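Local atomic coordinates of fusion protein of Nuclear RNA export factor 2 and Protein panoramix (Drosophila melanogaster, PDB entry 6IEW), a protein that acts in the ovary with Panx, piwi and Nxt1 as an effector of cotranscriptional transposon silencing, represented here by its UBA domain joined to a Panx segment. Residues A[13-16]-A[20-23]; A[35-40]-A[86-91]; A[39-44]-A[79-84]. One frame throughout, in Å; residues are numbered along the deposited sequence.

Contact 1. Residues A[13-16]-A[20-23]; sequences LLFQ and GLIS
Gln16 and Gly20 mark the turn between the first two helices of the Nxf2 UBA (TAP-C) domain, where helix 4-19 ends and the chain bends into helix 23-32. The backbone supplies one link: Gly20 N donates to Gln16 O at 2.9 Å. Gly20 itself has left helical geometry with a positive phi of 70°, which starts the bend, and Ile22 already stands at the N-cap of the next helix. Gln16 adds a second link through its side chain. CG is anti to the backbone N (chi1 -177°) and the chain runs on extended, carrying the amide forward past the helix end to the Leu21 carbonyl. There NE2 donates to Leu21 O at 3.1 Å, with the oxygen close to the amide plane and the nitrogen in the carbonyl plane. Gln16 thus holds two successive residues of the turn, Gly20 by its carbonyl and Leu21 by its amide. On the inner side the buried Phe15 and Leu21 turn into the domain core, where Phe15 also meets helices 23-32 and 37-49 and Leu21 meets Phe44 and Phe58. Their own contact is a slanting one, Leu21 CD1 lying 3.7 Å from Phe15 CE2 and 3.9 Å from Phe15 CZ.

Contact 2. Residues A[35-40]-A[86-91]; sequences WDFERA and EQIQQK
Glu38 and Ile88 make the nearest backbone approach, 7.8 Å between their CA atoms, where the first turn of helix 37-49 in the Nxf2 part faces helix 70-93 of the Panx part. Ile88 bridges the gap with its two branches. CG1 lies anti to the carbonyl carbon (chi1 -69°) and sends CD1 to the Phe37 ring, 4.0 Å from CE2, at an oblique approach. CG2 instead meets the carboxylate end of Glu38, 4.0 Å from OE2, a purely van der Waals touch that leaves both oxygens at similar distances from the methyl. Phe37 also rests on Val84, and Glu38 on Leu85, of the Panx helix, while Val18 of helix 4-19 meets Phe37 as well. Just before this turn Asp36 serves as N-cap: Asp36 OD2 accepts from Arg39 N at 2.9 Å through its anti lone pair. The Arg39 guanidinium folds back over Asp36 CB, while its NH1 makes only a long ion pair with OD1. What results is a capped N-terminal turn of the third UBA helix, presenting an aromatic and the carboxylate end of a glutamate to one isoleucine at the margin of a helix-helix interface.

Contact 3. Residues A[39-44]-A[79-84]; sequences RALKLF and ARAELV
Leu41, Phe44, Ala81 and Val84 form a buried helix-helix packing between the third helix of the Nxf2 UBA domain, 37-49, and helix 70-93 of the Panx part of the fusion. The UBA domain is the part of Nxf2 that mediates Panx binding, and residues 68-94 are the Nxf2-interacting region of Panx; here an engineered fusion joins the two covalently. The short segments run roughly antiparallel, at 141° between their directions, their axes 9.6 Å apart at the closest. The backbones come nearest at Leu41 and Ala81, whose CA atoms are 5.9 Å apart, a spacing the small methyl of Ala81 accommodates.

Leu41 leaves its helix toward the partner and divides its two methyls between two residues. With CG anti to the carbonyl carbon (chi1 -65°), CD1 presses on Val84 CG1 at 3.6 Å, the two side chains crossing at about a right angle. CD2, the other branch, lies 4.1 Å from Ala81 CB. One turn along, Phe44 reaches the same methyl from another direction, and it does so with the rim of its ring: Ala81 CB lies near the ring plane, beside CD2. Phe44 also meets Leu21 and Phe58 of the domain. On both helices the touching residues are three apart, so they fall on a single side of each.

Arg80, beside this patch, reaches helix 4-19, where its guanidinium pairs with Glu17 OE2 and donates from NE to Val18 O. That polar tie fastens the Panx helix to a second helix of the domain. Leu41 in turn rests on Phe15, Val18 and Thr19 of the same helix. Ala81 also meets Ile45 of helix 37-49; the approach of its CB to the ring edge is 3.9 Å, to Phe44 CD2.

How the contacts relate
Contacts 2 and 3 are neighbouring parts of one interface between helix 37-49 and helix 70-93, with centres 7 Å apart; Phe37 CE2 joins them by touching Val84 CG1 at 3.8 Å. Contact 1 lies within the UBA domain itself, about 11 Å between centres from contact 3 and 15 Å from contact 2. Phe15 and Leu21 connect it to the helix that carries the interface: Phe15 CD1 lies 3.8 Å from Leu41 CD2, and Leu21 CD1 the same distance from Phe44 CD1. Residues packing the domain core thus directly back those meeting the Panx helix. A glycerol, probably from the crystallisation liquor, lies about 4 Å from the Val84 side chain.

Contact 1. Residues A[13-16]-A[20-23]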
ATOM      1  N   LEU A  13       4.021   7.263   3.235  1.00 10.26           N
ATOM      2  CA  LEU A  13       3.896   6.525   4.490  1.00 10.77           C
ATOM      3  C   LEU A  13       2.461   6.078   4.755  1.00  9.97           C
ATOM      4  O   LEU A  13       2.244   5.007   5.327  1.00 11.26           O
ATOM      5  CB  LEU A  13       4.437   7.345   5.662  1.00 15.62           C
ATOM      6  CG  LEU A  13       5.954   7.434   5.830  1.00 15.62           C
ATOM      7  CD1 LEU A  13       6.307   7.820   7.260  1.00 17.94           C
ATOM      8  CD2 LEU A  13       6.600   6.114   5.453  1.00 18.15           C
ATOM      9  N   LEU A  14       1.473   6.896   4.387  1.00 12.34           N
ATOM     10  CA  LEU A  14       0.072   6.487   4.469  1.00 12.72           C
ATOM     11  C   LEU A  14      -0.130   5.134   3.800  1.00 11.29           C
ATOM     12  O   LEU A  14      -0.722   4.212   4.375  1.00 11.94           O
ATOM     13  CB  LEU A  14      -0.767   7.532   3.737  1.00 17.91           C
ATOM     14  CG  LEU A  14      -2.051   8.185   4.237  1.00 35.59           C
ATOM     15  CD1 LEU A  14      -2.120   8.243   5.752  1.00 20.42           C
ATOM     16  CD2 LEU A  14      -2.097   9.581   3.631  1.00 25.09           C
ATOM     17  N   PHE A  15       0.382   4.998   2.579  1.00 10.47           N
ATOM     18  CA  PHE A  15       0.234   3.761   1.827  1.00  8.98           C
ATOM     19  C   PHE A  15       1.131   2.668   2.389  1.00 10.16           C
ATOM     20  O   PHE A  15       0.719   1.503   2.484  1.00  9.93           O
ATOM     21  CB  PHE A  15       0.563   4.045   0.362  1.00  9.59           C
ATOM     22  CG  PHE A  15       0.601   2.828  -0.511  1.00 10.00           C
ATOM     23  CD1 PHE A  15      -0.546   2.380  -1.145  1.00 10.85           C
ATOM     24  CD2 PHE A  15       1.793   2.152  -0.725  1.00 11.85           C
ATOM     25  CE1 PHE A  15      -0.508   1.267  -1.963  1.00 12.23           C
ATOM     26  CE2 PHE A  15       1.837   1.035  -1.544  1.00 11.39           C
ATOM     27  CZ  PHE A  15       0.683   0.593  -2.162  1.00 12.39           C
ATOM     28  N   GLN A  16       2.364   3.025   2.764  1.00  8.86           N
ATOM     29  CA  GLN A  16       3.277   2.037   3.324  1.00  9.22           C
ATOM     30  C   GLN A  16       2.722   1.431   4.606  1.00 10.22           C
ATOM     31  O   GLN A  16       2.856   0.224   4.839  1.00 10.74           O
ATOM     32  CB  GLN A  16       4.656   2.657   3.574  1.00 11.52           C
ATOM     33  CG  GLN A  16       5.682   1.650   4.094  1.00 12.51           C
ATOM     34  CD  GLN A  16       7.108   2.175   4.093  1.00 23.11           C
ATOM     35  OE1 GLN A  16       7.422   3.162   4.749  1.00 28.41           O
ATOM     36  NE2 GLN A  16       7.985   1.497   3.360  1.00 26.48           N
ATOM     37  N   GLY A  20       2.263  -2.520   4.302  1.00 10.11           N
ATOM     38  CA  GLY A  20       3.431  -3.242   4.762  1.00 10.09           C
ATOM     39  C   GLY A  20       4.408  -3.572   3.656  1.00 10.78           C
ATOM     40  O   GLY A  20       5.139  -4.564   3.758  1.00 11.53           O
ATOM     41  N   LEU A  21       4.425  -2.778   2.590  1.00  9.08           N
ATOM     42  CA  LEU A  21       5.382  -2.955   1.509  1.00  9.42           C
ATOM     43  C   LEU A  21       6.650  -2.163   1.798  1.00 10.33           C
ATOM     44  O   LEU A  21       6.626  -1.154   2.508  1.00 10.80           O
ATOM     45  CB  LEU A  21       4.789  -2.475   0.183  1.00 11.37           C
ATOM     46  CG  LEU A  21       3.629  -3.298  -0.381  1.00 11.08           C
ATOM     47  CD1 LEU A  21       2.921  -2.523  -1.485  1.00 15.01           C
ATOM     48  CD2 LEU A  21       4.138  -4.634  -0.904  1.00 12.57           C
ATOM     49  N   ILE A  22       7.767  -2.642   1.245  1.00  9.94           N
ATOM     50  CA  ILE A  22       9.016  -1.900   1.357  1.00  8.63           C
ATOM     51  C   ILE A  22       8.936  -0.620   0.535  1.00  9.56           C
ATOM     52  O   ILE A  22       8.140  -0.491  -0.404  1.00  9.95           O
ATOM     53  CB  ILE A  22      10.239  -2.749   0.965  1.00  9.58           C
ATOM     54  CG1 ILE A  22      10.203  -3.110  -0.524  1.00 11.06           C
ATOM     55  CG2 ILE A  22      10.317  -3.999   1.830  1.00 11.13           C
ATOM     56  CD1 ILE A  22      11.458  -3.823  -1.000  1.00 11.72           C
ATOM     57  N   SER A  23       9.795   0.342   0.890  1.00 10.14           N
ATOM     58  CA  SER A  23       9.720   1.662   0.273  0.69  9.47           C
ATOM     59  C   SER A  23       9.836   1.591  -1.243  1.00  9.16           C
ATOM     60  O   SER A  23       9.220   2.403  -1.946  1.00 10.09           O
ATOM     61  CB  SER A  23      10.803   2.575   0.847  0.69 11.55           C
ATOM     62  OG  SER A  23      12.079   2.238   0.334  0.69  7.78           O
TER

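Contact 2. Residues A[35-40]-A[86-91]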
ATOM      1  N   TRP A  35      -0.307   9.685  -6.756  1.00 14.31           N
ATOM      2  CA  TRP A  35      -0.310  10.177  -5.382  1.00 13.80           C
ATOM      3  C   TRP A  35      -1.680  10.138  -4.723  1.00 12.62           C
ATOM      4  O   TRP A  35      -1.899  10.820  -3.715  1.00 16.22           O
ATOM      5  CB  TRP A  35       0.304  11.577  -5.293  1.00 15.30           C
ATOM      6  CG  TRP A  35       1.710  11.556  -5.712  1.00 13.09           C
ATOM      7  CD1 TRP A  35       2.207  11.722  -6.975  1.00 17.30           C
ATOM      8  CD2 TRP A  35       2.823  11.304  -4.870  1.00 11.98           C
ATOM      9  NE1 TRP A  35       3.576  11.603  -6.959  1.00 20.35           N
ATOM     10  CE2 TRP A  35       3.978  11.347  -5.673  1.00 13.75           C
ATOM     11  CE3 TRP A  35       2.958  11.059  -3.503  1.00 12.17           C
ATOM     12  CZ2 TRP A  35       5.250  11.149  -5.152  1.00 16.25           C
ATOM     13  CZ3 TRP A  35       4.209  10.863  -2.990  1.00 17.53           C
ATOM     14  CH2 TRP A  35       5.343  10.908  -3.808  1.00 14.06           C
ATOM     15  N   ASP A  36      -2.608   9.356  -5.262  1.00 11.82           N
ATOM     16  CA  ASP A  36      -3.930   9.210  -4.672  1.00 12.78           C
ATOM     17  C   ASP A  36      -3.970   7.937  -3.841  1.00 10.49           C
ATOM     18  O   ASP A  36      -3.731   6.841  -4.361  1.00 11.74           O
ATOM     19  CB  ASP A  36      -5.033   9.195  -5.724  1.00 14.77           C
ATOM     20  CG  ASP A  36      -6.414   9.196  -5.099  1.00 18.39           C
ATOM     21  OD1 ASP A  36      -6.901  10.282  -4.721  1.00 22.89           O
ATOM     22  OD2 ASP A  36      -6.996   8.109  -4.951  1.00 15.30           O
ATOM     23  N   PHE A  37      -4.280   8.100  -2.555  1.00 12.56           N
ATOM     24  CA  PHE A  37      -4.246   7.001  -1.596  1.00 10.39           C
ATOM     25  C   PHE A  37      -5.165   5.864  -2.025  1.00 12.19           C
ATOM     26  O   PHE A  37      -4.737   4.706  -2.125  1.00 10.54           O
ATOM     27  CB  PHE A  37      -4.652   7.564  -0.231  1.00 12.00           C
ATOM     28  CG  PHE A  37      -4.678   6.556   0.884  1.00 10.47           C
ATOM     29  CD1 PHE A  37      -3.583   5.752   1.149  1.00 10.84           C
ATOM     30  CD2 PHE A  37      -5.792   6.457   1.704  1.00 12.63           C
ATOM     31  CE1 PHE A  37      -3.612   4.847   2.196  1.00 11.69           C
ATOM     32  CE2 PHE A  37      -5.823   5.557   2.748  1.00 13.57           C
ATOM     33  CZ  PHE A  37      -4.733   4.750   2.994  1.00 11.50           C
ATOM     34  N   GLU A  38      -6.433   6.179  -2.298  1.00 11.17           N
ATOM     35  CA  GLU A  38      -7.392   5.141  -2.665  1.00 10.24           C
ATOM     36  C   GLU A  38      -6.989   4.449  -3.964  1.00 11.00           C
ATOM     37  O   GLU A  38      -7.014   3.217  -4.060  1.00 11.00           O
ATOM     38  CB  GLU A  38      -8.792   5.741  -2.778  1.00 13.13           C
ATOM     39  CG  GLU A  38      -9.860   4.733  -3.143  1.00 14.66           C
ATOM     40  CD  GLU A  38     -11.220   5.370  -3.286  1.00 24.99           C
ATOM     41  OE1 GLU A  38     -11.282   6.609  -3.428  1.00 22.98           O
ATOM     42  OE2 GLU A  38     -12.227   4.633  -3.250  1.00 23.46           O
ATOM     43  N   ARG A  39      -6.604   5.226  -4.978  1.00 11.17           N
ATOM     44  CA  ARG A  39      -6.197   4.612  -6.238  1.00 10.05           C
ATOM     45  C   ARG A  39      -4.957   3.746  -6.059  1.00 11.07           C
ATOM     46  O   ARG A  39      -4.825   2.703  -6.709  1.00 12.70           O
ATOM     47  CB  ARG A  39      -5.977   5.677  -7.312  1.00 13.87           C
ATOM     48  CG  ARG A  39      -7.259   6.361  -7.751  1.00 21.21           C
ATOM     49  CD  ARG A  39      -7.132   6.957  -9.146  1.00 27.74           C
ATOM     50  NE  ARG A  39      -5.998   7.869  -9.260  1.00 24.97           N
ATOM     51  CZ  ARG A  39      -6.035   9.154  -8.912  1.00 23.69           C
ATOM     52  NH1 ARG A  39      -7.147   9.679  -8.412  1.00 26.29           N
ATOM     53  NH2 ARG A  39      -4.959   9.909  -9.049  1.00 19.41           N
ATOM     54  N   ALA A  40      -4.043   4.155  -5.174  1.00  9.91           N
ATOM     55  CA  ALA A  40      -2.842   3.360  -4.934  1.00  9.31           C
ATOM     56  C   ALA A  40      -3.180   2.018  -4.297  1.00  9.13           C
ATOM     57  O   ALA A  40      -2.601   0.988  -4.664  1.00  9.29           O
ATOM     58  CB  ALA A  40      -1.854   4.142  -4.070  1.00 10.41           C
ATOM     59  N   GLU A  86     -12.827  -0.433   1.937  1.00 12.09           N
ATOM     60  CA  GLU A  86     -14.201  -0.502   2.422  1.00 15.01           C
ATOM     61  C   GLU A  86     -14.511   0.657   3.358  1.00 15.35           C
ATOM     62  O   GLU A  86     -15.596   1.248   3.291  1.00 15.21           O
ATOM     63  CB  GLU A  86     -14.442  -1.832   3.136  1.00 15.53           C
ATOM     64  CG  GLU A  86     -14.532  -3.037   2.219  1.00 20.48           C
ATOM     65  CD  GLU A  86     -14.681  -4.340   2.985  1.00 26.61           C
ATOM     66  OE1 GLU A  86     -14.514  -4.331   4.224  1.00 20.89           O
ATOM     67  OE2 GLU A  86     -14.965  -5.375   2.346  1.00 31.38           O
ATOM     68  N   GLN A  87     -13.569   0.991   4.243  1.00 11.21           N
ATOM     69  CA  GLN A  87     -13.767   2.111   5.157  1.00 13.25           C
ATOM     70  C   GLN A  87     -13.911   3.423   4.398  1.00 19.77           C
ATOM     71  O   GLN A  87     -14.736   4.271   4.762  1.00 19.31           O
ATOM     72  CB  GLN A  87     -12.604   2.184   6.145  1.00 13.05           C
ATOM     73  CG  GLN A  87     -12.518   0.993   7.083  1.00 12.96           C
ATOM     74  CD  GLN A  87     -11.212   0.941   7.846  1.00 12.54           C
ATOM     75  OE1 GLN A  87     -10.290   1.712   7.578  1.00 16.37           O
ATOM     76  NE2 GLN A  87     -11.124   0.025   8.804  1.00 14.16           N
ATOM     77  N   ILE A  88     -13.112   3.611   3.344  1.00 14.03           N
ATOM     78  CA  ILE A  88     -13.196   4.835   2.549  1.00 15.78           C
ATOM     79  C   ILE A  88     -14.572   4.958   1.912  1.00 20.62           C
ATOM     80  O   ILE A  88     -15.201   6.024   1.942  1.00 24.68           O
ATOM     81  CB  ILE A  88     -12.066   4.876   1.504  1.00 18.74           C
ATOM     82  CG1 ILE A  88     -10.712   5.054   2.197  1.00 14.66           C
ATOM     83  CG2 ILE A  88     -12.313   5.977   0.479  1.00 22.96           C
ATOM     84  CD1 ILE A  88      -9.523   4.883   1.271  1.00 13.80           C
ATOM     85  N   GLN A  89     -15.071   3.860   1.342  1.00 18.93           N
ATOM     86  CA  GLN A  89     -16.412   3.864   0.769  1.00 26.62           C
ATOM     87  C   GLN A  89     -17.466   4.126   1.838  1.00 28.84           C
ATOM     88  O   GLN A  89     -18.405   4.904   1.626  1.00 30.38           O
ATOM     89  CB  GLN A  89     -16.674   2.534   0.063  1.00 28.43           C
ATOM     90  CG  GLN A  89     -17.922   2.531  -0.795  1.00 30.33           C
ATOM     91  CD  GLN A  89     -17.928   3.670  -1.794  1.00 45.37           C
ATOM     92  OE1 GLN A  89     -17.127   3.697  -2.728  1.00 43.40           O
ATOM     93  NE2 GLN A  89     -18.827   4.627  -1.593  1.00 44.97           N
ATOM     94  N   GLN A  90     -17.322   3.492   3.003  1.00 19.26           N
ATOM     95  CA  GLN A  90     -18.303   3.670   4.069  1.00 28.43           C
ATOM     96  C   GLN A  90     -18.302   5.102   4.594  1.00 29.15           C
ATOM     97  O   GLN A  90     -19.358   5.640   4.949  1.00 27.22           O
ATOM     98  CB  GLN A  90     -18.050   2.665   5.192  1.00 22.50           C
ATOM     99  CG  GLN A  90     -18.367   1.231   4.800  1.00 23.25           C
ATOM    100  CD  GLN A  90     -17.604   0.214   5.630  1.00 25.57           C
ATOM    101  OE1 GLN A  90     -17.008   0.549   6.652  1.00 29.40           O
ATOM    102  NE2 GLN A  90     -17.612  -1.035   5.184  1.00 26.16           N
ATOM    103  N   LYS A  91     -17.131   5.737   4.651  1.00 23.42           N
ATOM    104  CA  LYS A  91     -17.077   7.130   5.082  1.00 28.70           C
ATOM    105  C   LYS A  91     -17.721   8.052   4.053  1.00 35.88           C
ATOM    106  O   LYS A  91     -18.427   9.000   4.417  1.00 30.49           O
ATOM    107  CB  LYS A  91     -15.634   7.543   5.371  1.00 27.69           C
ATOM    108  CG  LYS A  91     -15.438   9.040   5.543  1.00 40.45           C
ATOM    109  CD  LYS A  91     -14.119   9.347   6.229  1.00 45.37           C
ATOM    110  CE  LYS A  91     -14.354  10.068   7.545  1.00 47.03           C
ATOM    111  NZ  LYS A  91     -13.150  10.053   8.420  1.00 56.38           N
TER

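Contact 3. Residues A[39-44]-A[79-84]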
ATOM      1  N   ARG A  39      -6.604   5.226  -4.978  1.00 11.17           N
ATOM      2  CA  ARG A  39      -6.197   4.612  -6.238  1.00 10.05           C
ATOM      3  C   ARG A  39      -4.957   3.746  -6.059  1.00 11.07           C
ATOM      4  O   ARG A  39      -4.825   2.703  -6.709  1.00 12.70           O
ATOM      5  CB  ARG A  39      -5.977   5.677  -7.312  1.00 13.87           C
ATOM      6  CG  ARG A  39      -7.259   6.361  -7.751  1.00 21.21           C
ATOM      7  CD  ARG A  39      -7.132   6.957  -9.146  1.00 27.74           C
ATOM      8  NE  ARG A  39      -5.998   7.869  -9.260  1.00 24.97           N
ATOM      9  CZ  ARG A  39      -6.035   9.154  -8.912  1.00 23.69           C
ATOM     10  NH1 ARG A  39      -7.147   9.679  -8.412  1.00 26.29           N
ATOM     11  NH2 ARG A  39      -4.959   9.909  -9.049  1.00 19.41           N
ATOM     12  N   ALA A  40      -4.043   4.155  -5.174  1.00  9.91           N
ATOM     13  CA  ALA A  40      -2.842   3.360  -4.934  1.00  9.31           C
ATOM     14  C   ALA A  40      -3.180   2.018  -4.297  1.00  9.13           C
ATOM     15  O   ALA A  40      -2.601   0.988  -4.664  1.00  9.29           O
ATOM     16  CB  ALA A  40      -1.854   4.142  -4.070  1.00 10.41           C
ATOM     17  N   LEU A  41      -4.116   2.006  -3.347  1.00  8.38           N
ATOM     18  CA  LEU A  41      -4.524   0.744  -2.737  1.00  9.87           C
ATOM     19  C   LEU A  41      -5.149  -0.181  -3.771  1.00  9.60           C
ATOM     20  O   LEU A  41      -4.833  -1.377  -3.826  1.00  9.72           O
ATOM     21  CB  LEU A  41      -5.491   1.005  -1.581  1.00  9.48           C
ATOM     22  CG  LEU A  41      -4.892   1.753  -0.390  1.00 11.80           C
ATOM     23  CD1 LEU A  41      -5.980   2.089   0.619  1.00 11.04           C
ATOM     24  CD2 LEU A  41      -3.784   0.944   0.268  1.00 12.07           C
ATOM     25  N   LYS A  42      -6.037   0.359  -4.613  1.00 10.24           N
ATOM     26  CA  LYS A  42      -6.634  -0.447  -5.673  1.00 10.81           C
ATOM     27  C   LYS A  42      -5.573  -0.963  -6.635  1.00  9.51           C
ATOM     28  O   LYS A  42      -5.643  -2.111  -7.098  1.00 11.03           O
ATOM     29  CB  LYS A  42      -7.670   0.374  -6.440  1.00 12.17           C
ATOM     30  CG  LYS A  42      -8.894   0.755  -5.637  1.00 12.63           C
ATOM     31  CD  LYS A  42      -9.864   1.543  -6.498  1.00 13.84           C
ATOM     32  CE  LYS A  42     -11.122   1.900  -5.727  1.00 20.37           C
ATOM     33  NZ  LYS A  42     -12.059   2.709  -6.558  1.00 21.69           N
ATOM     34  N   LEU A  43      -4.595  -0.121  -6.965  1.00  9.36           N
ATOM     35  CA  LEU A  43      -3.538  -0.535  -7.878  1.00 11.23           C
ATOM     36  C   LEU A  43      -2.688  -1.642  -7.272  1.00 10.01           C
ATOM     37  O   LEU A  43      -2.300  -2.587  -7.969  1.00 11.34           O
ATOM     38  CB  LEU A  43      -2.684   0.678  -8.253  1.00 10.17           C
ATOM     39  CG  LEU A  43      -1.529   0.414  -9.214  1.00 13.79           C
ATOM     40  CD1 LEU A  43      -2.028  -0.193 -10.516  1.00 13.58           C
ATOM     41  CD2 LEU A  43      -0.755   1.695  -9.481  1.00 12.92           C
ATOM     42  N   PHE A  44      -2.394  -1.548  -5.974  1.00  9.46           N
ATOM     43  CA  PHE A  44      -1.672  -2.620  -5.293  1.00  8.37           C
ATOM     44  C   PHE A  44      -2.425  -3.940  -5.393  1.00  9.00           C
ATOM     45  O   PHE A  44      -1.835  -4.985  -5.692  1.00 10.22           O
ATOM     46  CB  PHE A  44      -1.442  -2.243  -3.828  1.00  8.74           C
ATOM     47  CG  PHE A  44      -1.126  -3.419  -2.941  1.00  9.31           C
ATOM     48  CD1 PHE A  44      -0.032  -4.236  -3.200  1.00  9.46           C
ATOM     49  CD2 PHE A  44      -1.920  -3.703  -1.842  1.00 10.03           C
ATOM     50  CE1 PHE A  44       0.250  -5.320  -2.383  1.00 12.42           C
ATOM     51  CE2 PHE A  44      -1.641  -4.776  -1.020  1.00 11.06           C
ATOM     52  CZ  PHE A  44      -0.558  -5.592  -1.291  1.00 12.00           C
ATOM     53  N   ALA A  79      -5.525  -7.931   2.717  1.00  8.94           N
ATOM     54  CA  ALA A  79      -6.688  -7.785   3.585  1.00  9.64           C
ATOM     55  C   ALA A  79      -6.750  -6.394   4.204  1.00  7.79           C
ATOM     56  O   ALA A  79      -7.834  -5.804   4.315  1.00  9.55           O
ATOM     57  CB  ALA A  79      -6.655  -8.851   4.678  1.00 12.40           C
ATOM     58  N   ARG A  80      -5.603  -5.863   4.628  1.00  8.38           N
ATOM     59  CA  ARG A  80      -5.581  -4.518   5.191  1.00  7.61           C
ATOM     60  C   ARG A  80      -5.954  -3.481   4.142  1.00  8.83           C
ATOM     61  O   ARG A  80      -6.745  -2.568   4.415  1.00  9.73           O
ATOM     62  CB  ARG A  80      -4.202  -4.217   5.785  1.00  8.51           C
ATOM     63  CG  ARG A  80      -3.935  -4.933   7.095  1.00  9.00           C
ATOM     64  CD  ARG A  80      -2.465  -4.897   7.491  1.00  9.99           C
ATOM     65  NE  ARG A  80      -1.949  -3.542   7.672  1.00 10.87           N
ATOM     66  CZ  ARG A  80      -1.883  -2.912   8.843  1.00 12.89           C
ATOM     67  NH1 ARG A  80      -2.311  -3.508   9.950  1.00 13.97           N
ATOM     68  NH2 ARG A  80      -1.381  -1.688   8.908  1.00 12.18           N
ATOM     69  N   ALA A  81      -5.400  -3.608   2.934  1.00  8.49           N
ATOM     70  CA  ALA A  81      -5.732  -2.667   1.871  1.00  8.54           C
ATOM     71  C   ALA A  81      -7.211  -2.739   1.519  1.00  9.43           C
ATOM     72  O   ALA A  81      -7.861  -1.707   1.317  1.00 10.42           O
ATOM     73  CB  ALA A  81      -4.864  -2.947   0.643  1.00  8.73           C
ATOM     74  N   GLU A  82      -7.764  -3.952   1.448  1.00  8.98           N
ATOM     75  CA  GLU A  82      -9.179  -4.098   1.119  1.00  9.24           C
ATOM     76  C   GLU A  82     -10.075  -3.538   2.218  1.00 10.34           C
ATOM     77  O   GLU A  82     -11.128  -2.959   1.928  1.00 10.61           O
ATOM     78  CB  GLU A  82      -9.505  -5.561   0.824  1.00  9.88           C
ATOM     79  CG  GLU A  82      -8.962  -6.042  -0.509  1.00 12.26           C
ATOM     80  CD  GLU A  82      -9.174  -7.523  -0.731  1.00 13.78           C
ATOM     81  OE1 GLU A  82      -9.412  -8.242   0.262  1.00 13.45           O
ATOM     82  OE2 GLU A  82      -9.103  -7.966  -1.897  1.00 15.39           O
ATOM     83  N   LEU A  83      -9.680  -3.698   3.486  1.00  9.17           N
ATOM     84  CA  LEU A  83     -10.492  -3.146   4.570  1.00  8.81           C
ATOM     85  C   LEU A  83     -10.493  -1.624   4.539  1.00 10.43           C
ATOM     86  O   LEU A  83     -11.533  -0.996   4.764  1.00 12.35           O
ATOM     87  CB  LEU A  83     -10.012  -3.657   5.929  1.00 10.28           C
ATOM     88  CG  LEU A  83     -10.918  -3.282   7.108  1.00  9.21           C
ATOM     89  CD1 LEU A  83     -12.194  -4.119   7.092  1.00 13.42           C
ATOM     90  CD2 LEU A  83     -10.189  -3.428   8.435  1.00 10.73           C
ATOM     91  N   VAL A  84      -9.336  -1.014   4.268  1.00 10.16           N
ATOM     92  CA  VAL A  84      -9.277   0.443   4.195  1.00  8.94           C
ATOM     93  C   VAL A  84     -10.127   0.954   3.041  1.00 11.18           C
ATOM     94  O   VAL A  84     -10.815   1.975   3.164  1.00 11.04           O
ATOM     95  CB  VAL A  84      -7.816   0.925   4.111  1.00  9.40           C
ATOM     96  CG1 VAL A  84      -7.757   2.411   3.778  1.00 10.14           C
ATOM     97  CG2 VAL A  84      -7.103   0.654   5.422  1.00 11.24           C
TER